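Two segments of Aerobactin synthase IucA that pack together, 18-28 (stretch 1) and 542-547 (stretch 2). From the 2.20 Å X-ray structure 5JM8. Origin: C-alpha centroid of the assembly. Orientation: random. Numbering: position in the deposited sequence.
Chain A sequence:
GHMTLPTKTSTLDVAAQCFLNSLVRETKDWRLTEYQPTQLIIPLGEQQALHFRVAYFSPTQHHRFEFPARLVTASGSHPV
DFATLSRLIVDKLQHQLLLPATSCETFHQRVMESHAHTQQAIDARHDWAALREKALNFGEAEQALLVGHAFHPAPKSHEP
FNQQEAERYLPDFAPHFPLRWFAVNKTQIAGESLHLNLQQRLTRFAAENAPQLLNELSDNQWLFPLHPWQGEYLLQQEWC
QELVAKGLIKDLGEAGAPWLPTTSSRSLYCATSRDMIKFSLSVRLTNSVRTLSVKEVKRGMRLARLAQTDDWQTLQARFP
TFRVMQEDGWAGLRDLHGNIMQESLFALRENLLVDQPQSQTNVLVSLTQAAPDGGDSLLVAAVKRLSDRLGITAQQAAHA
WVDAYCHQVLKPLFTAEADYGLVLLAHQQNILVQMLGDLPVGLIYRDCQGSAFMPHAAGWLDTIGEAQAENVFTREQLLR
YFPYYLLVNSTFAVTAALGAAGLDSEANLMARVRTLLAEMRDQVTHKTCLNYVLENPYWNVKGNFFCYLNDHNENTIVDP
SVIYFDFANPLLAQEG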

# COMPACT_ATOMS: atom_id res chain seq x y z
N CYS A 18 -34.86 19.95 -1.32
CA CYS A 18 -35.46 18.63 -1.45
C CYS A 18 -36.96 18.70 -1.20
O CYS A 18 -37.75 18.17 -1.97
CB CYS A 18 -34.82 17.64 -0.48
SG CYS A 18 -33.10 17.25 -0.83
N PHE A 19 -37.33 19.36 -0.11
CA PHE A 19 -38.74 19.57 0.22
C PHE A 19 -39.44 20.29 -0.92
O PHE A 19 -40.51 19.87 -1.37
CB PHE A 19 -38.86 20.37 1.52
CG PHE A 19 -40.27 20.72 1.90
CD1 PHE A 19 -40.87 21.87 1.42
CD2 PHE A 19 -41.00 19.89 2.74
CE1 PHE A 19 -42.17 22.19 1.77
CE2 PHE A 19 -42.30 20.20 3.10
CZ PHE A 19 -42.88 21.35 2.61
N LEU A 20 -38.82 21.36 -1.41
CA LEU A 20 -39.43 22.21 -2.42
C LEU A 20 -39.46 21.57 -3.80
O LEU A 20 -40.49 21.59 -4.47
CB LEU A 20 -38.70 23.55 -2.48
CG LEU A 20 -38.76 24.39 -1.20
CD1 LEU A 20 -37.85 25.61 -1.30
CD2 LEU A 20 -40.19 24.82 -0.89
N ASN A 21 -38.34 21.00 -4.24
CA ASN A 21 -38.28 20.35 -5.55
C ASN A 21 -39.21 19.15 -5.62
O ASN A 21 -39.84 18.89 -6.65
CB ASN A 21 -36.85 19.91 -5.88
CG ASN A 21 -35.95 21.08 -6.23
OD1 ASN A 21 -36.34 22.24 -6.13
ND2 ASN A 21 -34.72 20.77 -6.63
N SER A 22 -39.28 18.41 -4.52
CA SER A 22 -40.20 17.29 -4.42
C SER A 22 -41.64 17.78 -4.61
O SER A 22 -42.42 17.17 -5.34
CB SER A 22 -40.06 16.59 -3.06
OG SER A 22 -40.86 15.42 -3.01
N LEU A 23 -41.96 18.90 -3.97
CA LEU A 23 -43.29 19.50 -4.08
C LEU A 23 -43.58 20.01 -5.49
O LEU A 23 -44.64 19.74 -6.05
CB LEU A 23 -43.43 20.65 -3.08
CG LEU A 23 -44.75 21.44 -3.10
CD1 LEU A 23 -45.92 20.56 -2.70
CD2 LEU A 23 -44.65 22.65 -2.19
N VAL A 24 -42.63 20.74 -6.07
CA VAL A 24 -42.80 21.34 -7.39
C VAL A 24 -43.05 20.29 -8.47
O VAL A 24 -43.75 20.55 -9.45
CB VAL A 24 -41.57 22.20 -7.76
CG1 VAL A 24 -41.58 22.58 -9.24
CG2 VAL A 24 -41.51 23.45 -6.91
N ARG A 25 -42.46 19.12 -8.30
CA ARG A 25 -42.63 18.04 -9.27
C ARG A 25 -44.03 17.42 -9.19
O ARG A 25 -44.59 17.01 -10.21
CB ARG A 25 -41.58 16.95 -9.04
CG ARG A 25 -41.82 15.67 -9.84
CD ARG A 25 -40.71 14.66 -9.62
NE ARG A 25 -39.49 15.03 -10.34
CZ ARG A 25 -38.36 14.32 -10.31
NH1 ARG A 25 -38.30 13.20 -9.60
NH2 ARG A 25 -37.31 14.73 -11.00
N GLU A 26 -44.59 17.37 -7.98
CA GLU A 26 -45.85 16.66 -7.75
C GLU A 26 -47.06 17.59 -7.76
O GLU A 26 -48.18 17.16 -7.46
CB GLU A 26 -45.78 15.91 -6.43
CG GLU A 26 -44.62 14.93 -6.35
CD GLU A 26 -44.60 14.12 -5.07
OE1 GLU A 26 -45.66 14.02 -4.41
OE2 GLU A 26 -43.52 13.60 -4.72
N THR A 27 -46.84 18.86 -8.10
CA THR A 27 -47.92 19.83 -8.20
C THR A 27 -47.87 20.60 -9.51
O THR A 27 -46.79 20.80 -10.09
CB THR A 27 -47.89 20.85 -7.03
OG1 THR A 27 -46.75 21.70 -7.16
CG2 THR A 27 -47.86 20.13 -5.69
N LYS A 28 -49.04 21.02 -9.98
CA LYS A 28 -49.15 21.89 -11.15
C LYS A 28 -49.61 23.27 -10.70
O LYS A 28 -49.96 24.12 -11.51
CB LYS A 28 -50.13 21.29 -12.17
CG LYS A 28 -49.72 19.91 -12.69
CD LYS A 28 -48.49 19.99 -13.60
CE LYS A 28 -48.10 18.62 -14.13
NZ LYS A 28 -47.61 17.71 -13.05
N LYS A 542 -44.86 7.32 -9.16
CA LYS A 542 -45.26 7.49 -7.76
C LYS A 542 -44.40 8.55 -7.06
O LYS A 542 -43.17 8.47 -7.06
CB LYS A 542 -45.15 6.15 -7.03
CG LYS A 542 -45.56 6.18 -5.57
CD LYS A 542 -45.33 4.83 -4.91
CE LYS A 542 -45.51 4.89 -3.40
NZ LYS A 542 -46.90 5.27 -3.03
N GLY A 543 -45.07 9.54 -6.47
CA GLY A 543 -44.40 10.63 -5.78
C GLY A 543 -44.08 10.30 -4.34
O GLY A 543 -44.72 9.43 -3.74
N ASN A 544 -43.10 10.99 -3.78
CA ASN A 544 -42.66 10.76 -2.40
C ASN A 544 -43.27 11.75 -1.41
O ASN A 544 -43.43 11.43 -0.23
CB ASN A 544 -41.14 10.85 -2.31
CG ASN A 544 -40.44 9.71 -3.03
OD1 ASN A 544 -40.53 8.55 -2.62
ND2 ASN A 544 -39.75 10.03 -4.11
N PHE A 545 -43.61 12.95 -1.88
CA PHE A 545 -44.06 14.02 -1.00
C PHE A 545 -45.44 13.73 -0.41
O PHE A 545 -45.64 13.85 0.80
CB PHE A 545 -44.07 15.35 -1.77
CG PHE A 545 -44.51 16.53 -0.94
CD1 PHE A 545 -45.86 16.76 -0.71
CD2 PHE A 545 -43.59 17.42 -0.41
CE1 PHE A 545 -46.28 17.84 0.04
CE2 PHE A 545 -44.01 18.51 0.34
CZ PHE A 545 -45.35 18.71 0.57
N PHE A 546 -46.40 13.35 -1.26
CA PHE A 546 -47.75 13.08 -0.78
C PHE A 546 -47.87 11.64 -0.28
O PHE A 546 -48.81 11.30 0.43
CB PHE A 546 -48.78 13.35 -1.89
CG PHE A 546 -48.88 14.80 -2.26
CD1 PHE A 546 -49.51 15.70 -1.41
CD2 PHE A 546 -48.34 15.27 -3.44
CE1 PHE A 546 -49.60 17.04 -1.74
CE2 PHE A 546 -48.42 16.61 -3.78
CZ PHE A 546 -49.06 17.49 -2.92
N CYS A 547 -46.90 10.81 -0.65
CA CYS A 547 -46.82 9.46 -0.12
C CYS A 547 -46.35 9.50 1.33
O CYS A 547 -46.80 8.71 2.17
CB CYS A 547 -45.87 8.60 -0.96
SG CYS A 547 -45.70 6.90 -0.38

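Phe545 is the centre of the contact. Its CA-to-CB bond points toward the helix of stretch 1, and with chi1 at t the ring enters a hole formed by Phe19, Ser22, Leu23 and Glu26, spaced i, i+3, i+4 and i+7 on one side of the helix. Leu23 covers one face of the ring: its CD1 lies 4.0 Å from the Phe545 ring centroid, nearly along the ring normal, a CH-pi contact. Phe19 offers its own face to the edge of Phe545, with centroids 5.4 Å apart and planes at 67°. At the small Ser22 the backbones come close, Ser22 CA lying 6.1 Å from Phe545 CA and Ser22 OG 3.4 Å from Phe545 CB.

Farther along, Phe546 is flanked by Thr27, whose CG2 sits at the ring edge, 4.0 Å from Phe546 CZ. The Thr27 hydroxyl turns back to the preceding helix, OG1 donating to Leu23 O at 3.1 Å.

At the polar edge, the Glu26 carboxylate offers two acceptor oxygens to backbone amides. Phe545 N donates to Glu26 OE2 at 2.9 Å, almost linearly; weak bonds run from Asn544 N to OE2 (2.8 Å) and from Phe546 N to OE1 (3.3 Å). Gly543 leaves room: an ideal CB there would clash, 2.4 Å from Glu26 CD. Of 389 Å² buried, Phe545 (110 Å²) and Glu26 (93 Å²) contribute most.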